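Prolyl-tRNA synthetase (Naegleria fowleri, PDB 6NAB) catalyses the ATP-dependent attachment of proline to its cognate tRNA, by way of a prolyl-adenylate, as a class II aminoacyl-tRNA synthetase. Local coordinates at the interface of chains A and B. Numbering follows the deposited sequence. Chains: chain A/B, Prolyl-tRNA synthetase.

Contact 1: the interface of chains A and B. Residues chain A 74-77, 127, 131; chain B 37, 46-49.
The indole of A:Trp131, at the end of helix 121-131, and the guanidinium of B:Arg48 run past one another in opposite directions with their planes 9° apart, a worked example of a cation-pi stack at a dimer interface. The arginine chain bends at its third torsion (chi3 70°), which lays NE over the six-membered ring and NH2 over the five-membered ring, 3.6 Å from its centroid. The backbone carbonyl of A:Ser127 lies over the opposite face of the indole. At the ring's edge, A:Trp131 NE1 donates to the carboxylate oxygen OD2 of B:Asp37 at 2.9 Å, and the carboxylate is nearly coplanar with the indole. This edge bond and the guanidinium over one face together would limit turning of the indole. The carboxylate also lies near the guanidinium of B:Arg48 in its own chain, and might partly offset its charge.

B:Ile46 crosses A:Phe76 obliquely and lays its CG2 methyl over one face of the phenyl, offset toward the rim, 3.7 Å from the centroid, while CD1 extends to A:Ser127 OG. Next to the start of helix 49-68 of chain B, A:Val74 CG1 lies alongside B:Pro49 CD. Between these groups the backbones form an antiparallel beta bridge that joins the subunits of this class II synthetase. A:Met75 N donates to B:Phe47 O at 3.2 Å, and B:Phe47 N returns a bond to A:Met75 O at 3.0 Å.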
# COMPACT_ATOMS: atom_id res chain seq x y z
N VAL A 74 3.25 6.76 7.05
CA VAL A 74 2.53 7.95 6.63
C VAL A 74 2.15 7.78 5.16
O VAL A 74 2.43 6.75 4.54
CB VAL A 74 3.37 9.24 6.82
CG1 VAL A 74 3.72 9.45 8.27
CG2 VAL A 74 4.65 9.18 5.98
N MET A 75 1.51 8.80 4.60
CA MET A 75 1.37 8.87 3.15
C MET A 75 1.41 10.33 2.72
O MET A 75 0.54 11.11 3.12
CB MET A 75 0.07 8.22 2.66
CG MET A 75 0.01 8.13 1.13
SD MET A 75 1.40 7.20 0.40
CE MET A 75 1.16 5.60 1.16
N PHE A 76 2.43 10.69 1.93
CA PHE A 76 2.54 12.01 1.32
C PHE A 76 2.06 11.96 -0.12
O PHE A 76 1.92 10.87 -0.70
CB PHE A 76 3.99 12.51 1.37
CG PHE A 76 4.38 13.14 2.68
CD1 PHE A 76 4.69 12.35 3.77
CD2 PHE A 76 4.53 14.51 2.78
CE1 PHE A 76 5.10 12.92 4.96
CE2 PHE A 76 4.93 15.09 3.97
CZ PHE A 76 5.21 14.30 5.06
N PRO A 77 1.80 13.11 -0.75
CA PRO A 77 1.19 13.10 -2.09
C PRO A 77 2.12 12.58 -3.17
O PRO A 77 3.35 12.58 -3.05
CB PRO A 77 0.85 14.57 -2.33
CG PRO A 77 0.65 15.13 -0.97
CD PRO A 77 1.71 14.45 -0.13
N SER A 127 7.43 19.90 5.24
CA SER A 127 6.69 19.53 6.45
C SER A 127 7.61 19.26 7.63
O SER A 127 7.29 19.62 8.77
CB SER A 127 5.79 18.32 6.19
OG SER A 127 4.78 18.64 5.24
N TRP A 131 7.22 20.74 11.36
CA TRP A 131 6.94 19.87 12.51
C TRP A 131 8.07 19.86 13.53
O TRP A 131 7.83 19.59 14.71
CB TRP A 131 6.69 18.44 12.04
CG TRP A 131 5.50 18.29 11.14
CD1 TRP A 131 4.41 19.12 11.08
CD2 TRP A 131 5.28 17.25 10.18
NE1 TRP A 131 3.53 18.66 10.13
CE2 TRP A 131 4.03 17.52 9.57
CE3 TRP A 131 6.01 16.13 9.78
CZ2 TRP A 131 3.51 16.69 8.58
CZ3 TRP A 131 5.49 15.32 8.79
CH2 TRP A 131 4.24 15.61 8.20
N ASP B 37 -2.06 17.34 7.21
CA ASP B 37 -1.53 18.65 6.90
C ASP B 37 -1.85 19.01 5.45
O ASP B 37 -2.02 18.13 4.61
CB ASP B 37 -0.02 18.72 7.12
CG ASP B 37 0.38 19.94 7.90
OD1 ASP B 37 -0.23 21.01 7.68
OD2 ASP B 37 1.28 19.82 8.75
N ILE B 46 -1.59 15.62 3.35
CA ILE B 46 -0.59 14.76 3.98
C ILE B 46 -1.27 13.98 5.11
O ILE B 46 -1.89 14.57 6.00
CB ILE B 46 0.58 15.60 4.51
CG1 ILE B 46 1.29 16.26 3.32
CG2 ILE B 46 1.56 14.74 5.37
CD1 ILE B 46 2.13 17.46 3.71
N PHE B 47 -1.16 12.64 5.06
CA PHE B 47 -1.71 11.77 6.10
C PHE B 47 -0.60 11.47 7.11
O PHE B 47 0.32 10.71 6.82
CB PHE B 47 -2.23 10.45 5.52
CG PHE B 47 -3.44 10.60 4.60
CD1 PHE B 47 -3.39 11.41 3.48
CD2 PHE B 47 -4.59 9.87 4.84
CE1 PHE B 47 -4.49 11.52 2.63
CE2 PHE B 47 -5.69 9.97 4.00
CZ PHE B 47 -5.65 10.79 2.89
N ARG B 48 -0.70 12.05 8.31
CA ARG B 48 0.29 11.84 9.37
C ARG B 48 0.04 10.49 10.06
O ARG B 48 -0.97 9.83 9.81
CB ARG B 48 0.24 13.03 10.32
CG ARG B 48 0.52 14.36 9.61
CD ARG B 48 0.46 15.55 10.55
NE ARG B 48 1.59 15.55 11.47
CZ ARG B 48 1.88 16.52 12.33
NH1 ARG B 48 1.12 17.60 12.39
NH2 ARG B 48 2.94 16.43 13.12
N PRO B 49 0.98 10.04 10.93
CA PRO B 49 0.89 8.66 11.48
C PRO B 49 -0.43 8.26 12.12
O PRO B 49 -0.93 7.16 11.85
CB PRO B 49 2.04 8.64 12.51
CG PRO B 49 3.03 9.59 11.98
CD PRO B 49 2.24 10.69 11.34

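Contact 2: the interface of chains A and B. Residues chain A 46-49, 52; chain B 72-74, 131, 142.
A:Pro49 and B:Val74 meet side by side and point the same way, the proline CD lying 3.6 Å from the valine CG1 methyl, in a patch of the two-fold symmetric interface that joins the two copies of the synthetase. The pyrrolidine ring also meets B:Gln72 and B:Leu142. B:Gln72 crosses it at about a right angle, its chain extended beyond CG (chi2 -169°) to bring the flat carboxamide against the ring, with CD 3.7 Å from A:Pro49 CB. The CD2 methyl of B:Leu142 reaches A:Pro49 CG from strand 140-149 at 4.0 Å. The amide of B:Gln72 thus serves here as a packing surface, and its contact with the proline is van der Waals in kind.

The charged component is a stack. The guanidinium of A:Arg48 lies over the indole of B:Trp131, the two planes 16° apart, with NH2 3.7 Å from the centroid of the five-membered ring. Seen from the arginine, the indole NE1 sits over the centre of the guanidinium, and the aliphatic CG and CD pass above the rim of the six-membered ring, displaced outward past CZ2, on the same face as the guanidinium. The match of a flat cation to a flat aromatic face would favour this pairing without a direct hydrogen bond between the two groups.

Polar contact passes through solvent. Water 1 lies 2.8 Å from the backbone oxygen B:Asn73 O and 3.0 Å from A:Pro49 O, and so can link two carbonyl oxygens, neither of which can donate to the other. Near it, the side chain of A:Trp52 leaves with CG anti to the backbone N (chi1 -165°), and one ring face is turned to B:Val74 O, while CD1 approaches B:Asn73 CB.

In the fold, A:Pro49 and A:Trp52 belong to the first turn of helix 49-67, which starts just after strand 46-47 and rests against the end of strand 72-73 of the partner.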
# COMPACT_ATOMS: atom_id res chain seq x y z
N ILE A 46 2.40 -5.62 -14.93
CA ILE A 46 1.27 -6.03 -14.10
C ILE A 46 1.75 -7.10 -13.12
O ILE A 46 2.28 -8.13 -13.54
CB ILE A 46 0.13 -6.58 -14.97
CG1 ILE A 46 -0.44 -5.46 -15.86
CG2 ILE A 46 -0.94 -7.24 -14.10
CD1 ILE A 46 -1.23 -5.96 -17.06
N PHE A 47 1.54 -6.86 -11.81
CA PHE A 47 1.95 -7.83 -10.78
C PHE A 47 0.74 -8.71 -10.47
O PHE A 47 -0.22 -8.26 -9.84
CB PHE A 47 2.44 -7.14 -9.50
CG PHE A 47 3.74 -6.35 -9.65
CD1 PHE A 47 3.86 -5.33 -10.58
CD2 PHE A 47 4.82 -6.60 -8.81
CE1 PHE A 47 5.06 -4.59 -10.71
CE2 PHE A 47 6.00 -5.87 -8.90
CZ PHE A 47 6.12 -4.87 -9.86
N ARG A 48 0.80 -9.98 -10.88
CA ARG A 48 -0.27 -10.94 -10.62
C ARG A 48 -0.19 -11.47 -9.18
O ARG A 48 0.76 -11.19 -8.46
CB ARG A 48 -0.19 -12.05 -11.68
CG ARG A 48 -0.31 -11.51 -13.12
CD ARG A 48 -0.22 -12.63 -14.15
NE ARG A 48 -1.39 -13.51 -14.06
CZ ARG A 48 -1.64 -14.50 -14.90
NH1 ARG A 48 -0.82 -14.75 -15.90
NH2 ARG A 48 -2.72 -15.25 -14.72
N PRO A 49 -1.23 -12.20 -8.70
CA PRO A 49 -1.28 -12.52 -7.25
C PRO A 49 -0.05 -13.22 -6.68
O PRO A 49 0.41 -12.82 -5.61
CB PRO A 49 -2.53 -13.40 -7.14
CG PRO A 49 -3.42 -12.95 -8.26
CD PRO A 49 -2.47 -12.61 -9.39
N TRP A 52 2.65 -10.42 -6.42
CA TRP A 52 2.39 -9.39 -5.42
C TRP A 52 2.48 -9.97 -4.01
O TRP A 52 2.83 -9.24 -3.07
CB TRP A 52 1.01 -8.75 -5.66
CG TRP A 52 0.83 -7.46 -4.89
CD1 TRP A 52 -0.06 -7.23 -3.87
CD2 TRP A 52 1.58 -6.25 -5.05
NE1 TRP A 52 0.09 -5.94 -3.40
CE2 TRP A 52 1.09 -5.32 -4.10
CE3 TRP A 52 2.62 -5.86 -5.91
CZ2 TRP A 52 1.60 -4.02 -3.99
CZ3 TRP A 52 3.13 -4.58 -5.80
CH2 TRP A 52 2.61 -3.67 -4.85
N GLN B 72 -8.08 -12.10 -4.46
CA GLN B 72 -6.62 -12.02 -4.35
C GLN B 72 -6.10 -10.62 -4.68
O GLN B 72 -6.61 -9.96 -5.58
CB GLN B 72 -5.91 -13.03 -5.27
CG GLN B 72 -6.28 -14.50 -5.05
CD GLN B 72 -5.33 -15.44 -5.81
OE1 GLN B 72 -4.41 -16.02 -5.22
NE2 GLN B 72 -5.54 -15.57 -7.11
N ASN B 73 -5.06 -10.18 -3.96
CA ASN B 73 -4.48 -8.86 -4.21
C ASN B 73 -3.50 -8.88 -5.38
O ASN B 73 -2.76 -9.85 -5.58
CB ASN B 73 -3.77 -8.34 -2.96
CG ASN B 73 -4.74 -7.99 -1.85
OD1 ASN B 73 -5.94 -7.83 -2.09
ND2 ASN B 73 -4.24 -7.90 -0.63
N VAL B 74 -3.50 -7.78 -6.14
CA VAL B 74 -2.64 -7.60 -7.31
C VAL B 74 -2.13 -6.16 -7.30
O VAL B 74 -2.47 -5.36 -6.42
CB VAL B 74 -3.38 -7.88 -8.64
CG1 VAL B 74 -3.83 -9.32 -8.69
CG2 VAL B 74 -4.61 -6.92 -8.79
N TRP B 131 -6.91 -13.69 -19.47
CA TRP B 131 -6.88 -14.71 -18.42
C TRP B 131 -8.13 -15.59 -18.41
O TRP B 131 -8.09 -16.69 -17.87
CB TRP B 131 -6.70 -14.06 -17.03
CG TRP B 131 -5.39 -13.30 -16.87
CD1 TRP B 131 -4.22 -13.54 -17.55
CD2 TRP B 131 -5.13 -12.17 -16.02
NE1 TRP B 131 -3.24 -12.65 -17.15
CE2 TRP B 131 -3.77 -11.80 -16.21
CE3 TRP B 131 -5.90 -11.45 -15.09
CZ2 TRP B 131 -3.18 -10.74 -15.53
CZ3 TRP B 131 -5.31 -10.40 -14.40
CH2 TRP B 131 -3.97 -10.05 -14.63
N LEU B 142 -10.23 -10.10 -8.11
CA LEU B 142 -8.96 -9.44 -7.83
C LEU B 142 -9.24 -8.12 -7.15
O LEU B 142 -10.28 -7.50 -7.37
CB LEU B 142 -8.14 -9.21 -9.11
CG LEU B 142 -7.86 -10.50 -9.88
CD1 LEU B 142 -7.07 -10.24 -11.16
CD2 LEU B 142 -7.14 -11.54 -9.01
O HOH W 1 -1.46 -11.53 -3.70

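Contacts 1 and 2 lie about 28 Å apart, measured between the centres of their C-alpha atoms, and are related by the two-fold axis of the dimer. They share segment 46-49, from chain B in contact 1 and chain A in contact 2, facing A:Val74 and A:Trp131 in the first and B:Val74 and B:Trp131 in the second. Each subunit thus gives the strand and helix start at one place and receives them at the other. Contact 1 adds A:Met75, A:Phe76, A:Pro77, A:Ser127 and B:Asp37; contact 2 adds A:Trp52, B:Gln72, B:Asn73 and B:Leu142. Such reciprocity fits the dimeric assembly typical of class II synthetases.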